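Local coordinates for metallophosphoesterase TT1561-like domain-containing protein (Aquifex aeolicus, PDB 2YVT), which is of unknown function but belongs to the calcineurin-like metallophosphoesterase superfamily, whose members typically hydrolyse phosphoesters with the help of metal ions, at residues G40-N45 with K98-L103; A47-Y52 with D151-Y156; T92-G97 with I120-E125; Y73-L78 with L103-R108. One frame throughout, in Å; residues are numbered along the deposited sequence.

The four contacts illustrate how a layered alpha-beta fold is tied together where strands hand over to loops and helices. Contact 3 pairs strands 91-95 and 120-122 at one border of a six-stranded sheet. Contact 1, whose centre lies about 12 Å from that of contact 3, joins the loops that follow strands 35-39 and 91-95. Helix 103-112 follows the second loop, and contact 4 packs it on helix 65-86. Contact 2, about 9 Å from contact 1 between centres, sets helix 46-57 against the loop entering strand 155-157. Contacts 3 and 4 are nested within the chain loop that contact 2 closes, and contact 1 crosses all three. Strand ends, loops and helices thus meet in one region.

Contact 1: G40-N45 with K98-L103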
# COMPACT_ATOMS: atom_id res chain seq x y z
N GLY A 40 2.13 1.26 1.73
CA GLY A 40 2.43 1.81 3.04
C GLY A 40 2.64 0.71 4.08
O GLY A 40 2.48 -0.48 3.78
N ASN A 41 2.99 1.08 5.31
CA ASN A 41 3.14 2.45 5.74
C ASN A 41 4.37 3.15 5.20
O ASN A 41 5.47 2.59 5.23
CB ASN A 41 3.20 2.46 7.26
CG ASN A 41 1.96 1.86 7.86
OD1 ASN A 41 1.98 0.77 8.49
ND2 ASN A 41 0.85 2.52 7.62
N ILE A 42 4.17 4.37 4.73
CA ILE A 42 5.27 5.25 4.35
C ILE A 42 5.87 5.88 5.61
O ILE A 42 7.09 5.85 5.81
CB ILE A 42 4.83 6.34 3.36
CG1 ILE A 42 4.36 5.69 2.06
CG2 ILE A 42 5.98 7.33 3.10
CD1 ILE A 42 3.39 6.52 1.26
N LEU A 43 4.99 6.42 6.45
CA LEU A 43 5.38 7.07 7.71
C LEU A 43 5.32 6.13 8.91
O LEU A 43 4.64 5.11 8.89
CB LEU A 43 4.44 8.23 8.00
CG LEU A 43 4.37 9.34 6.95
CD1 LEU A 43 3.37 10.40 7.39
CD2 LEU A 43 5.76 9.96 6.72
N LYS A 44 6.05 6.51 9.96
CA LYS A 44 5.86 5.91 11.27
C LYS A 44 4.64 6.57 11.93
O LYS A 44 3.64 5.90 12.19
CB LYS A 44 7.10 6.08 12.13
CG LYS A 44 8.35 5.40 11.58
CD LYS A 44 9.31 5.13 12.74
CE LYS A 44 10.68 5.69 12.47
NZ LYS A 44 11.50 5.56 13.71
N ASN A 45 4.73 7.88 12.18
CA ASN A 45 3.59 8.71 12.60
C ASN A 45 2.93 8.18 13.88
O ASN A 45 1.70 8.12 13.99
CB ASN A 45 2.57 8.80 11.46
CG ASN A 45 1.86 10.15 11.39
OD1 ASN A 45 2.16 11.09 12.14
ND2 ASN A 45 0.91 10.26 10.46
N LYS A 98 -2.02 2.70 7.02
CA LYS A 98 -2.76 3.20 8.18
C LYS A 98 -2.14 4.48 8.77
O LYS A 98 -2.86 5.34 9.27
CB LYS A 98 -2.81 2.09 9.23
CG LYS A 98 -3.44 2.44 10.56
CD LYS A 98 -3.36 1.23 11.51
CE LYS A 98 -1.96 0.59 11.57
NZ LYS A 98 -1.70 -0.59 10.66
N ASN A 99 -0.82 4.60 8.71
CA ASN A 99 -0.16 5.74 9.36
C ASN A 99 0.13 6.91 8.42
O ASN A 99 0.80 7.88 8.80
CB ASN A 99 1.12 5.28 10.05
CG ASN A 99 0.83 4.30 11.15
OD1 ASN A 99 1.19 3.12 11.06
ND2 ASN A 99 0.14 4.75 12.18
N ASP A 100 -0.39 6.82 7.20
CA ASP A 100 -0.12 7.85 6.20
C ASP A 100 -1.27 8.84 6.18
O ASP A 100 -2.05 8.93 5.23
CB ASP A 100 0.17 7.18 4.86
CG ASP A 100 1.44 6.35 4.92
OD1 ASP A 100 2.36 6.77 5.65
OD2 ASP A 100 1.51 5.28 4.29
N ALA A 101 -1.34 9.57 7.28
CA ALA A 101 -2.45 10.43 7.61
C ALA A 101 -1.91 11.72 8.24
O ALA A 101 -0.80 11.72 8.77
CB ALA A 101 -3.36 9.71 8.61
N PRO A 102 -2.69 12.82 8.17
CA PRO A 102 -4.01 12.94 7.55
C PRO A 102 -4.00 12.70 6.04
O PRO A 102 -3.06 13.10 5.33
CB PRO A 102 -4.40 14.40 7.85
CG PRO A 102 -3.57 14.77 9.06
CD PRO A 102 -2.27 14.07 8.83
N LEU A 103 -5.06 12.06 5.54
CA LEU A 103 -5.17 11.81 4.11
C LEU A 103 -5.02 13.10 3.30
O LEU A 103 -4.35 13.11 2.26
CB LEU A 103 -6.47 11.11 3.74
CG LEU A 103 -6.64 10.74 2.27
CD1 LEU A 103 -5.54 9.78 1.77
CD2 LEU A 103 -8.01 10.13 2.05
O HOH W 1 4.12 2.84 10.38
O HOH W 2 -0.75 7.59 12.33
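Asp-100 OD2 is gripped by two backbone N-H groups: Ile-42 N, at 2.8 Å and almost straight (175°), and Gly-97 N from just before its own segment. The other oxygen, Asp-100 OD1, takes the next amide along, Leu-43 N, also at 2.8 Å. Across the contact each oxygen offers its syn lone pair, the one on the side of its twin, and the carboxylate thus reads two successive N-H groups with its open end. A chi1 of -64° swings CG of Asp-100 toward these amides, anti to its own carbonyl carbon. Ile-42 CB comes within 3.4 Å of Asp-100 OD1. Three backbone N-H groups, of Ile-42, Leu-43 and Gly-97, thus satisfy the buried carboxylate.

In a second grip a side chain of 40-45 holds the main chain of 98-103. Asn-45 ND2 donates a hydrogen bond to Asn-99 O at 2.9 Å, with the acceptor nearly in the plane of the Asn-45 amide, and reaches Ala-101 O at 2.8 Å in a weak, bent bond. Two waters fill in between: one donates to Leu-43 O and Asn-99 OD1, the other accepts from Asn-99 ND2 and donates to Asn-45 O. Asn-99 ND2 has a further partner in Glu-49 of helix 46-57, which extends the network toward that helix.

Loops at the C-terminal ends of parallel strands are where the calcineurin-like phosphoesterases carry their metal-site motifs; Gly-40 and the run Gly-97 to Asp-100 probably correspond to parts of them.

Contact 2: A47-Y52 with D151-Y156; sequences ALEKEY and DFVLKY
Phe-152 and Val-153, neighbours on a loop, push two bumps into the flank of helix 46-57 in a helix-on-loop packing of the calcineurin-like fold. The hollow for Phe-152 is made by the turn of helix between Leu-48 and Tyr-52. Its CB presses on Tyr-52 CB at 3.5 Å, while the ring edge lies next to Leu-48 O, with Phe-152 CD1 3.5 Å from that oxygen. Farther out, Glu-51 runs side by side with the phenyl group and points the same way, Glu-51 CG meeting Phe-152 CE1. In return Leu-48 CB is a bump of the helix, set 3.4 Å from Phe-152 O.

Val-153 straddles the next hollow with its two methyls. CG1 touches Glu-49 CB at 3.7 Å, and CG2 covers one face of the Tyr-52 ring in a CH-pi contact, 3.8 Å above the plane and displaced toward the rim. That methyl occupies the crowded position between backbone N and carbonyl carbon, and chi1 of Val-153 (-76°) puts CG1 on the Glu-49 side. At the edge of the same ring lies a charge: Lys-155 NZ, which forms salt bridges with Glu-53 and Glu-147, sits near the ring plane 3.9 Å from Tyr-52 CE2.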
# COMPACT_ATOMS: atom_id res chain seq x y z
N ALA A 47 2.77 9.21 17.08
CA ALA A 47 2.06 10.10 17.99
C ALA A 47 0.60 10.26 17.59
O ALA A 47 -0.30 10.23 18.43
CB ALA A 47 2.75 11.44 18.07
N LEU A 48 0.35 10.41 16.29
CA LEU A 48 -1.03 10.58 15.85
C LEU A 48 -1.85 9.33 16.15
O LEU A 48 -2.99 9.43 16.63
CB LEU A 48 -1.11 10.92 14.35
CG LEU A 48 -1.17 12.40 13.99
CD1 LEU A 48 0.10 13.11 14.42
CD2 LEU A 48 -1.39 12.57 12.49
N GLU A 49 -1.29 8.16 15.86
CA GLU A 49 -2.01 6.92 16.07
C GLU A 49 -2.30 6.71 17.55
O GLU A 49 -3.42 6.34 17.91
CB GLU A 49 -1.23 5.72 15.52
CG GLU A 49 -1.97 4.42 15.73
CD GLU A 49 -1.38 3.28 14.93
OE1 GLU A 49 -0.15 3.24 14.74
OE2 GLU A 49 -2.18 2.43 14.50
N LYS A 50 -1.31 6.97 18.39
CA LYS A 50 -1.48 6.78 19.83
C LYS A 50 -2.56 7.71 20.39
O LYS A 50 -3.37 7.28 21.20
CB LYS A 50 -0.17 6.99 20.59
CG LYS A 50 0.82 5.84 20.45
CD LYS A 50 2.06 6.09 21.30
CE LYS A 50 3.14 5.06 21.02
NZ LYS A 50 2.83 3.74 21.65
N GLU A 51 -2.59 8.96 19.94
CA GLU A 51 -3.61 9.89 20.42
C GLU A 51 -5.01 9.41 20.03
O GLU A 51 -5.93 9.42 20.85
CB GLU A 51 -3.37 11.33 19.95
CG GLU A 51 -4.58 12.26 20.14
CD GLU A 51 -5.06 12.39 21.59
OE1 GLU A 51 -4.27 12.17 22.54
OE2 GLU A 51 -6.25 12.73 21.78
N TYR A 52 -5.15 8.99 18.78
CA TYR A 52 -6.42 8.45 18.29
C TYR A 52 -6.88 7.25 19.12
O TYR A 52 -8.03 7.21 19.58
CB TYR A 52 -6.28 8.07 16.82
CG TYR A 52 -7.49 7.37 16.25
CD1 TYR A 52 -8.62 8.09 15.85
CD2 TYR A 52 -7.52 5.98 16.12
CE1 TYR A 52 -9.73 7.44 15.32
CE2 TYR A 52 -8.62 5.33 15.60
CZ TYR A 52 -9.73 6.07 15.21
OH TYR A 52 -10.82 5.41 14.69
N ASP A 151 -7.90 11.25 9.57
CA ASP A 151 -7.03 12.32 10.05
C ASP A 151 -5.86 11.84 10.92
O ASP A 151 -4.72 12.19 10.64
CB ASP A 151 -7.86 13.39 10.79
CG ASP A 151 -8.80 14.14 9.87
OD1 ASP A 151 -8.72 13.97 8.64
OD2 ASP A 151 -9.63 14.92 10.37
N PHE A 152 -6.14 11.08 11.97
CA PHE A 152 -5.07 10.60 12.85
C PHE A 152 -4.43 9.35 12.29
O PHE A 152 -3.25 9.09 12.52
CB PHE A 152 -5.62 10.30 14.24
CG PHE A 152 -6.02 11.52 15.00
CD1 PHE A 152 -5.14 12.11 15.90
CD2 PHE A 152 -7.29 12.08 14.83
CE1 PHE A 152 -5.51 13.26 16.61
CE2 PHE A 152 -7.67 13.23 15.53
CZ PHE A 152 -6.77 13.82 16.42
N VAL A 153 -5.24 8.58 11.56
CA VAL A 153 -4.85 7.33 10.92
C VAL A 153 -5.77 7.16 9.72
O VAL A 153 -6.76 7.89 9.60
CB VAL A 153 -5.01 6.08 11.85
CG1 VAL A 153 -3.89 6.02 12.90
CG2 VAL A 153 -6.39 6.03 12.50
N LEU A 154 -5.46 6.21 8.84
CA LEU A 154 -6.38 5.84 7.76
C LEU A 154 -7.02 4.49 8.08
O LEU A 154 -6.35 3.46 8.04
CB LEU A 154 -5.67 5.75 6.41
CG LEU A 154 -4.89 6.94 5.87
CD1 LEU A 154 -4.55 6.67 4.40
CD2 LEU A 154 -5.72 8.21 6.03
N LYS A 155 -8.30 4.52 8.40
CA LYS A 155 -9.09 3.31 8.64
C LYS A 155 -10.42 3.44 7.90
O LYS A 155 -11.04 4.50 7.90
CB LYS A 155 -9.37 3.11 10.14
CG LYS A 155 -8.14 2.91 11.01
CD LYS A 155 -8.58 2.42 12.39
CE LYS A 155 -7.40 2.10 13.29
NZ LYS A 155 -7.86 1.63 14.63
N TYR A 156 -10.85 2.36 7.25
CA TYR A 156 -12.09 2.37 6.48
C TYR A 156 -12.96 1.18 6.86
O TYR A 156 -12.44 0.10 7.14
CB TYR A 156 -11.79 2.34 4.99
CG TYR A 156 -11.07 3.58 4.53
CD1 TYR A 156 -11.78 4.75 4.26
CD2 TYR A 156 -9.68 3.60 4.39
CE1 TYR A 156 -11.13 5.91 3.86
CE2 TYR A 156 -9.01 4.77 3.97
CZ TYR A 156 -9.76 5.92 3.71
OH TYR A 156 -9.13 7.07 3.32

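Contact 3: T92-G97 with I120-E125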
# COMPACT_ATOMS: atom_id res chain seq x y z
N THR A 92 5.89 4.27 -10.97
CA THR A 92 5.68 3.88 -9.58
C THR A 92 4.24 4.11 -9.16
O THR A 92 3.68 5.18 -9.44
CB THR A 92 6.62 4.69 -8.65
OG1 THR A 92 7.98 4.48 -9.05
CG2 THR A 92 6.47 4.26 -7.19
N PHE A 93 3.66 3.12 -8.48
CA PHE A 93 2.37 3.28 -7.84
C PHE A 93 2.57 3.22 -6.34
O PHE A 93 3.28 2.35 -5.84
CB PHE A 93 1.39 2.18 -8.26
CG PHE A 93 1.02 2.23 -9.71
CD1 PHE A 93 0.31 3.31 -10.22
CD2 PHE A 93 1.40 1.21 -10.57
CE1 PHE A 93 -0.05 3.37 -11.57
CE2 PHE A 93 1.06 1.25 -11.92
CZ PHE A 93 0.34 2.34 -12.42
N VAL A 94 1.96 4.16 -5.63
CA VAL A 94 2.07 4.27 -4.18
C VAL A 94 0.67 4.18 -3.58
O VAL A 94 -0.24 4.85 -4.04
CB VAL A 94 2.71 5.62 -3.78
CG1 VAL A 94 2.75 5.78 -2.26
CG2 VAL A 94 4.12 5.76 -4.37
N VAL A 95 0.52 3.35 -2.55
CA VAL A 95 -0.77 3.17 -1.86
C VAL A 95 -0.54 3.41 -0.36
O VAL A 95 0.31 2.76 0.23
CB VAL A 95 -1.36 1.77 -2.12
CG1 VAL A 95 -2.64 1.56 -1.33
CG2 VAL A 95 -1.60 1.58 -3.62
N PRO A 96 -1.27 4.37 0.25
CA PRO A 96 -0.96 4.74 1.62
C PRO A 96 -1.35 3.69 2.65
O PRO A 96 -2.31 2.92 2.44
CB PRO A 96 -1.79 6.03 1.83
CG PRO A 96 -2.96 5.85 0.92
CD PRO A 96 -2.40 5.15 -0.29
N GLY A 97 -0.61 3.67 3.76
CA GLY A 97 -0.94 2.79 4.87
C GLY A 97 -1.76 3.46 5.97
O GLY A 97 -2.16 4.63 5.85
N ILE A 120 5.50 8.97 -10.70
CA ILE A 120 4.74 8.51 -9.52
C ILE A 120 3.24 8.76 -9.68
O ILE A 120 2.82 9.85 -10.06
CB ILE A 120 5.23 9.21 -8.23
CG1 ILE A 120 6.71 8.91 -7.97
CG2 ILE A 120 4.36 8.81 -7.03
CD1 ILE A 120 7.27 9.67 -6.78
N ARG A 121 2.45 7.74 -9.36
CA ARG A 121 1.01 7.88 -9.24
C ARG A 121 0.56 7.28 -7.92
O ARG A 121 0.81 6.11 -7.66
CB ARG A 121 0.32 7.17 -10.40
CG ARG A 121 -1.18 7.19 -10.32
CD ARG A 121 -1.79 6.68 -11.59
NE ARG A 121 -1.99 7.74 -12.59
CZ ARG A 121 -3.14 8.37 -12.79
NH1 ARG A 121 -4.21 8.06 -12.07
NH2 ARG A 121 -3.22 9.32 -13.72
N VAL A 122 -0.09 8.09 -7.09
CA VAL A 122 -0.71 7.58 -5.87
C VAL A 122 -2.08 7.02 -6.22
O VAL A 122 -2.88 7.69 -6.89
CB VAL A 122 -0.83 8.68 -4.78
CG1 VAL A 122 -1.74 8.23 -3.65
CG2 VAL A 122 0.54 9.05 -4.25
N LEU A 123 -2.34 5.78 -5.79
CA LEU A 123 -3.63 5.14 -6.00
C LEU A 123 -4.30 4.90 -4.67
O LEU A 123 -3.83 4.10 -3.86
CB LEU A 123 -3.47 3.81 -6.75
CG LEU A 123 -2.90 3.88 -8.16
CD1 LEU A 123 -2.79 2.47 -8.71
CD2 LEU A 123 -3.77 4.74 -9.06
N HIS A 124 -5.37 5.64 -4.43
CA HIS A 124 -6.15 5.45 -3.22
C HIS A 124 -7.60 5.78 -3.52
O HIS A 124 -7.93 6.93 -3.83
CB HIS A 124 -5.62 6.30 -2.06
CG HIS A 124 -6.41 6.13 -0.80
ND1 HIS A 124 -6.57 4.90 -0.19
CD2 HIS A 124 -7.12 7.01 -0.06
CE1 HIS A 124 -7.32 5.04 0.89
NE2 HIS A 124 -7.68 6.31 0.98
N GLU A 125 -8.45 4.75 -3.44
CA GLU A 125 -9.86 4.86 -3.87
C GLU A 125 -9.93 5.27 -5.35
O GLU A 125 -10.79 6.05 -5.77
CB GLU A 125 -10.63 5.85 -3.00
CG GLU A 125 -10.43 5.65 -1.51
CD GLU A 125 -11.20 6.63 -0.70
OE1 GLU A 125 -12.43 6.66 -0.85
OE2 GLU A 125 -10.58 7.38 0.08
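The Phe-93 ring meets Arg-121 edge-on, its CE1 lying 3.7 Å from Arg-121 CD, which sits in the ring plane. The two side chains run side by side on the same face of the sheet, and Leu-123 CD1 approaches Phe-93 CD1 obliquely at 3.5 Å. An alanine in place of Phe-93 would probably leave Leu-123 CD1 and Arg-121 CD without their aromatic neighbour and open a gap on this face.

The other flat group, His-124, is sandwiched. Pro-96 CG covers one face, 4.1 Å from the ring centroid in a CH-pi contact, and Glu-125 CG lies over the centre of the opposite face. Its ring nitrogens are bonded outside the contact, ND1 to Gly-140 N and NE2 to Tyr-156 OH, which fixes the rotation of the imidazole.

Between these groups the backbones pair. Arg-121 N donates to Thr-92 O at 2.8 Å, Val-94 N to Arg-121 O at 3.0 Å, and Leu-123 N to Val-94 O at 2.9 Å. Past the last bond Leu-123 O is buried with no polar partner in the model, facing Val-95 CG2. Parallel strands 91-95 and 120-122, linked through helix 103-112, form a classic beta-alpha-beta crossover at the sheet border.

Contact 4: Y73-L78 with L103-R108; sequences YIIETL and LKIFLR
Ile-105 meets Ile-74 and Ile-75 with a single methyl, crossing each of those side chains at about a right angle. Its CG2 is 3.8 Å from Ile-74 CG2 and 3.7 Å from Ile-75 CG1, and so rests against two consecutive residues of the facing helix. Anti to the backbone N, CG2 of Ile-105 is the branch carried toward helix 65-86.

One turn on from Ile-74, Leu-78 meets Phe-106, the residue after Ile-105, and these two also cross at roughly a right angle. Leu-78 CD2 comes to the edge of the phenyl ring, 3.8 Å from Phe-106 CD1 and near its plane, while Leu-78 CD1 lies against the main chain, 3.8 Å from Phe-106 CA. An alanine in place of Leu-78 would probably open a gap between the helices and leave that ring edge without the methyl that meets it. The remainder of the Phe-106 ring is engaged beyond this pair, by Val-122 of strand 120-122 and by Pro-96 and Ile-42 of the loops.

The axes of the short segments 73-78 and 103-108 come within 10.0 Å, at 32°, a separation bridged by these branched chains. On the other side of helix 65-86, Tyr-73 O accepts from both Thr-77 N and Thr-77 OG1, which arrive from opposite faces of its plane. No hydrogen bond crosses between the two segments: their contacts are apolar and depend on close fit rather than on directed bonds.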
# COMPACT_ATOMS: atom_id res chain seq x y z
N TYR A 73 6.67 17.72 10.54
CA TYR A 73 7.35 16.41 10.37
C TYR A 73 6.70 15.57 9.27
O TYR A 73 7.40 15.01 8.41
CB TYR A 73 7.39 15.63 11.70
CG TYR A 73 7.18 14.12 11.57
CD1 TYR A 73 8.19 13.29 11.09
CD2 TYR A 73 5.96 13.53 11.94
CE1 TYR A 73 8.00 11.91 10.97
CE2 TYR A 73 5.75 12.14 11.82
CZ TYR A 73 6.78 11.35 11.33
OH TYR A 73 6.60 9.99 11.21
N ILE A 74 5.37 15.49 9.28
CA ILE A 74 4.65 14.67 8.30
C ILE A 74 4.91 15.17 6.89
O ILE A 74 5.25 14.40 5.98
CB ILE A 74 3.12 14.64 8.61
CG1 ILE A 74 2.84 13.90 9.91
CG2 ILE A 74 2.33 14.03 7.44
CD1 ILE A 74 1.44 14.14 10.45
N ILE A 75 4.78 16.48 6.70
CA ILE A 75 4.99 17.09 5.39
C ILE A 75 6.43 16.93 4.88
O ILE A 75 6.66 16.54 3.73
CB ILE A 75 4.60 18.59 5.40
CG1 ILE A 75 3.08 18.71 5.62
CG2 ILE A 75 5.03 19.26 4.10
CD1 ILE A 75 2.64 20.08 6.11
N GLU A 76 7.40 17.22 5.74
CA GLU A 76 8.81 17.13 5.37
C GLU A 76 9.17 15.69 4.99
O GLU A 76 9.88 15.44 4.02
CB GLU A 76 9.67 17.60 6.55
CG GLU A 76 11.16 17.74 6.27
CD GLU A 76 11.92 18.43 7.41
OE1 GLU A 76 11.40 18.46 8.55
OE2 GLU A 76 13.03 18.94 7.16
N THR A 77 8.65 14.74 5.77
CA THR A 77 8.99 13.33 5.56
C THR A 77 8.32 12.80 4.29
O THR A 77 8.94 12.09 3.51
CB THR A 77 8.62 12.49 6.79
OG1 THR A 77 9.23 13.07 7.95
CG2 THR A 77 9.11 11.05 6.64
N LEU A 78 7.06 13.18 4.07
CA LEU A 78 6.39 12.78 2.83
C LEU A 78 7.05 13.38 1.59
O LEU A 78 7.23 12.70 0.57
CB LEU A 78 4.91 13.15 2.86
CG LEU A 78 4.03 12.30 3.78
CD1 LEU A 78 2.62 12.90 3.84
CD2 LEU A 78 3.99 10.84 3.34
N LEU A 103 -5.06 12.06 5.54
CA LEU A 103 -5.17 11.81 4.11
C LEU A 103 -5.02 13.10 3.30
O LEU A 103 -4.35 13.11 2.26
CB LEU A 103 -6.47 11.11 3.74
CG LEU A 103 -6.64 10.74 2.27
CD1 LEU A 103 -5.54 9.78 1.77
CD2 LEU A 103 -8.01 10.13 2.05
N LYS A 104 -5.63 14.18 3.77
CA LYS A 104 -5.57 15.46 3.03
C LYS A 104 -4.13 15.94 2.86
O LYS A 104 -3.78 16.49 1.82
CB LYS A 104 -6.46 16.52 3.69
CG LYS A 104 -7.97 16.17 3.60
CD LYS A 104 -8.88 17.29 4.13
CE LYS A 104 -10.36 16.94 3.99
NZ LYS A 104 -10.80 15.76 4.81
N ILE A 105 -3.29 15.72 3.88
CA ILE A 105 -1.88 16.09 3.82
C ILE A 105 -1.10 15.14 2.90
O ILE A 105 -0.25 15.56 2.11
CB ILE A 105 -1.27 16.17 5.24
CG1 ILE A 105 -1.93 17.34 5.99
CG2 ILE A 105 0.26 16.31 5.18
CD1 ILE A 105 -1.46 17.52 7.42
N PHE A 106 -1.40 13.84 3.00
CA PHE A 106 -0.77 12.87 2.14
C PHE A 106 -1.05 13.18 0.66
O PHE A 106 -0.15 13.15 -0.17
CB PHE A 106 -1.26 11.46 2.48
CG PHE A 106 -0.65 10.40 1.63
CD1 PHE A 106 0.64 9.95 1.88
CD2 PHE A 106 -1.35 9.89 0.54
CE1 PHE A 106 1.22 8.97 1.06
CE2 PHE A 106 -0.78 8.93 -0.28
CZ PHE A 106 0.50 8.48 -0.02
N LEU A 107 -2.31 13.48 0.34
CA LEU A 107 -2.67 13.77 -1.05
C LEU A 107 -2.11 15.10 -1.54
O LEU A 107 -1.77 15.24 -2.71
CB LEU A 107 -4.18 13.69 -1.25
CG LEU A 107 -4.76 12.28 -1.05
CD1 LEU A 107 -6.27 12.29 -1.25
CD2 LEU A 107 -4.10 11.25 -1.95
N ARG A 108 -1.98 16.07 -0.64
CA ARG A 108 -1.31 17.32 -1.00
C ARG A 108 0.15 17.06 -1.38
O ARG A 108 0.64 17.61 -2.36
CB ARG A 108 -1.43 18.36 0.11
CG ARG A 108 -0.65 19.63 -0.16
CD ARG A 108 -1.22 20.45 -1.32
NE ARG A 108 -0.27 21.49 -1.71
CZ ARG A 108 -0.52 22.43 -2.61
NH1 ARG A 108 -1.70 22.50 -3.21
NH2 ARG A 108 0.42 23.33 -2.91